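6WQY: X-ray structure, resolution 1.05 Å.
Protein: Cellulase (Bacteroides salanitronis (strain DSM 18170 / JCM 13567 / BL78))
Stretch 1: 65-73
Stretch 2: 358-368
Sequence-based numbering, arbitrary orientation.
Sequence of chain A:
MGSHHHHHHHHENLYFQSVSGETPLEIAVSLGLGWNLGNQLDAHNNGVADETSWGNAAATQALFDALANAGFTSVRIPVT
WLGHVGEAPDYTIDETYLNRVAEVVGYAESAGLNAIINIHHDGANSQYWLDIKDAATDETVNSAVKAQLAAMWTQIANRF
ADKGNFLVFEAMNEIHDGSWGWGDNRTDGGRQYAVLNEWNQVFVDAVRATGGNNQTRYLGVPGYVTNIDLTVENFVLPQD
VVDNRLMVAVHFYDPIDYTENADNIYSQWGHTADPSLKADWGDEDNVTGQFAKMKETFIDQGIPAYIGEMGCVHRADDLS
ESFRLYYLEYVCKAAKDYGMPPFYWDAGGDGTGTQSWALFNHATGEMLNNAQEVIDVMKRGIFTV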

# COMPACT_ATOMS: atom_id res chain seq x y z
N ASP A 65 -10.71 14.99 -6.29
CA ASP A 65 -11.18 15.37 -7.61
C ASP A 65 -10.02 15.54 -8.57
O ASP A 65 -10.09 15.13 -9.74
CB ASP A 65 -11.95 16.69 -7.51
CG ASP A 65 -13.29 16.57 -6.81
OD1 ASP A 65 -13.76 15.45 -6.55
OD2 ASP A 65 -13.89 17.63 -6.53
N ALA A 66 -8.92 16.14 -8.09
CA ALA A 66 -7.74 16.33 -8.91
C ALA A 66 -7.10 15.00 -9.28
O ALA A 66 -6.64 14.82 -10.42
CB ALA A 66 -6.74 17.24 -8.20
N LEU A 67 -7.06 14.04 -8.34
CA LEU A 67 -6.49 12.73 -8.65
C LEU A 67 -7.28 12.05 -9.76
O LEU A 67 -6.71 11.47 -10.69
CB LEU A 67 -6.50 11.86 -7.40
CG LEU A 67 -5.57 12.31 -6.28
CD1 LEU A 67 -5.84 11.54 -5.01
CD2 LEU A 67 -4.11 12.15 -6.68
N ALA A 68 -8.62 12.09 -9.66
CA ALA A 68 -9.46 11.48 -10.69
C ALA A 68 -9.29 12.21 -12.01
O ALA A 68 -9.17 11.57 -13.07
CB ALA A 68 -10.92 11.49 -10.23
N ASN A 69 -9.26 13.54 -11.99
CA ASN A 69 -9.08 14.28 -13.23
C ASN A 69 -7.74 13.96 -13.89
O ASN A 69 -7.64 13.98 -15.12
CB ASN A 69 -9.19 15.78 -12.98
CG ASN A 69 -10.61 16.21 -12.67
OD1 ASN A 69 -11.57 15.50 -12.97
ND2 ASN A 69 -10.75 17.39 -12.08
N ALA A 70 -6.72 13.69 -13.09
CA ALA A 70 -5.39 13.36 -13.60
C ALA A 70 -5.31 11.95 -14.15
O ALA A 70 -4.31 11.62 -14.80
CB ALA A 70 -4.34 13.54 -12.50
N GLY A 71 -6.31 11.11 -13.91
CA GLY A 71 -6.34 9.77 -14.45
C GLY A 71 -5.94 8.66 -13.52
O GLY A 71 -5.79 7.52 -13.98
N PHE A 72 -5.78 8.93 -12.23
CA PHE A 72 -5.61 7.84 -11.28
C PHE A 72 -6.93 7.09 -11.11
O PHE A 72 -8.01 7.65 -11.28
CB PHE A 72 -5.12 8.39 -9.94
CG PHE A 72 -3.68 8.81 -9.96
CD1 PHE A 72 -2.67 7.87 -9.76
CD2 PHE A 72 -3.32 10.12 -10.24
CE1 PHE A 72 -1.35 8.23 -9.81
CE2 PHE A 72 -1.98 10.48 -10.29
CZ PHE A 72 -0.99 9.53 -10.08
N THR A 73 -6.81 5.80 -10.78
CA THR A 73 -7.95 4.90 -10.61
C THR A 73 -8.29 4.65 -9.16
O THR A 73 -9.48 4.47 -8.80
CB THR A 73 -7.61 3.54 -11.25
OG1 THR A 73 -6.97 3.73 -12.51
CG2 THR A 73 -8.87 2.68 -11.41
N ALA A 358 6.35 14.39 -3.75
CA ALA A 358 5.05 15.01 -3.97
C ALA A 358 4.75 15.23 -5.45
O ALA A 358 5.58 15.79 -6.18
CB ALA A 358 5.00 16.36 -3.25
N LEU A 359 3.56 14.85 -5.86
CA LEU A 359 2.99 15.21 -7.15
C LEU A 359 1.87 16.23 -7.01
O LEU A 359 1.68 17.05 -7.93
CB LEU A 359 2.44 13.97 -7.86
CG LEU A 359 3.44 12.84 -8.09
CD1 LEU A 359 2.74 11.65 -8.76
CD2 LEU A 359 4.64 13.27 -8.89
N PHE A 360 1.14 16.20 -5.90
CA PHE A 360 0.05 17.13 -5.65
C PHE A 360 0.21 17.74 -4.26
O PHE A 360 0.67 17.08 -3.32
CB PHE A 360 -1.32 16.42 -5.62
CG PHE A 360 -1.68 15.72 -6.90
CD1 PHE A 360 -1.26 14.42 -7.12
CD2 PHE A 360 -2.43 16.35 -7.86
CE1 PHE A 360 -1.57 13.77 -8.29
CE2 PHE A 360 -2.76 15.69 -9.03
CZ PHE A 360 -2.33 14.40 -9.24
N ASN A 361 -0.23 18.99 -4.12
CA ASN A 361 -0.51 19.52 -2.78
C ASN A 361 -1.72 18.76 -2.23
O ASN A 361 -2.77 18.69 -2.89
CB ASN A 361 -0.78 21.02 -2.86
CG ASN A 361 -0.99 21.64 -1.50
OD1 ASN A 361 -1.99 21.35 -0.84
ND2 ASN A 361 -0.07 22.48 -1.08
N HIS A 362 -1.58 18.15 -1.04
CA HIS A 362 -2.60 17.25 -0.52
C HIS A 362 -3.86 17.98 -0.07
O HIS A 362 -4.88 17.32 0.17
CB HIS A 362 -2.05 16.43 0.64
CG HIS A 362 -1.05 15.38 0.24
ND1 HIS A 362 -0.70 14.36 1.10
CD2 HIS A 362 -0.34 15.17 -0.90
CE1 HIS A 362 0.19 13.58 0.52
NE2 HIS A 362 0.42 14.04 -0.69
N ALA A 363 -3.82 19.30 0.05
CA ALA A 363 -4.99 20.07 0.44
C ALA A 363 -5.64 20.82 -0.71
O ALA A 363 -6.87 20.88 -0.79
CB ALA A 363 -4.61 21.07 1.54
N THR A 364 -4.86 21.41 -1.62
CA THR A 364 -5.46 22.14 -2.74
C THR A 364 -5.68 21.26 -3.96
O THR A 364 -6.48 21.61 -4.82
CB THR A 364 -4.57 23.31 -3.17
OG1 THR A 364 -3.36 22.78 -3.70
CG2 THR A 364 -4.28 24.24 -2.01
N GLY A 365 -4.97 20.15 -4.07
CA GLY A 365 -5.04 19.32 -5.25
C GLY A 365 -4.25 19.81 -6.43
O GLY A 365 -4.27 19.17 -7.49
N GLU A 366 -3.53 20.93 -6.30
CA GLU A 366 -2.73 21.43 -7.40
C GLU A 366 -1.54 20.53 -7.66
O GLU A 366 -0.89 20.04 -6.73
CB GLU A 366 -2.23 22.83 -7.10
CG GLU A 366 -3.34 23.87 -7.05
CD GLU A 366 -3.91 24.19 -8.42
OE1 GLU A 366 -3.27 23.89 -9.44
OE2 GLU A 366 -5.02 24.77 -8.47
N MET A 367 -1.24 20.31 -8.94
CA MET A 367 -0.02 19.61 -9.31
C MET A 367 1.19 20.48 -9.00
O MET A 367 1.17 21.69 -9.18
CB MET A 367 -0.04 19.28 -10.80
CG MET A 367 -0.94 18.12 -11.15
SD MET A 367 -0.86 17.77 -12.91
CE MET A 367 -2.20 16.60 -13.06
N LEU A 368 2.26 19.83 -8.56
CA LEU A 368 3.50 20.50 -8.21
C LEU A 368 4.58 20.21 -9.25
O LEU A 368 4.73 19.07 -9.70
CB LEU A 368 4.00 20.06 -6.84
CG LEU A 368 3.01 20.30 -5.69
CD1 LEU A 368 3.60 19.81 -4.37
CD2 LEU A 368 2.63 21.76 -5.60

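The end of a helix (stretch 1) packs against an irregular loop (stretch 2) through apolar contacts, with no hydrogen bond between them; together they bury 265 Å². The CA atoms of the two stretches come nearest at Ala 66, whose CA lies 5.4 Å from Gly 365 CA. Its CB points toward the loop and sits 3.2 Å from Gly 365 O. Both small residues suit this spot: a CB on Gly 365 would come within about 3.2 Å of Ala 66 CB, and its positive phi independently favours glycine. One residue on, the CA-to-CB bond of Leu 67 runs sideways, but its m,t rotamer brings CD2 over one face of the Phe 360 ring, 3.9 Å from the centroid, in a CH-pi contact; CD2 lies 3.4 Å from Phe 360 CE1. Ala 70, a turn after Ala 66, also faces the loop. Its short side chain admits the ring edge, with CB 3.9 Å from Phe 360 CZ, and the extended Met 367, whose CE lies 3.8 Å from Ala 70 CB. Gly 71, at positive phi, ends the helix in a Schellman motif, with Phe 72 N hydrogen-bonded to Leu 67 O at 3.1 Å. Buried Phe 72 then turns toward the loop, placing CE2 3.9 Å from Phe 360 CE1, near the plane of that ring, and CZ 4.5 Å from Leu 359 CD1.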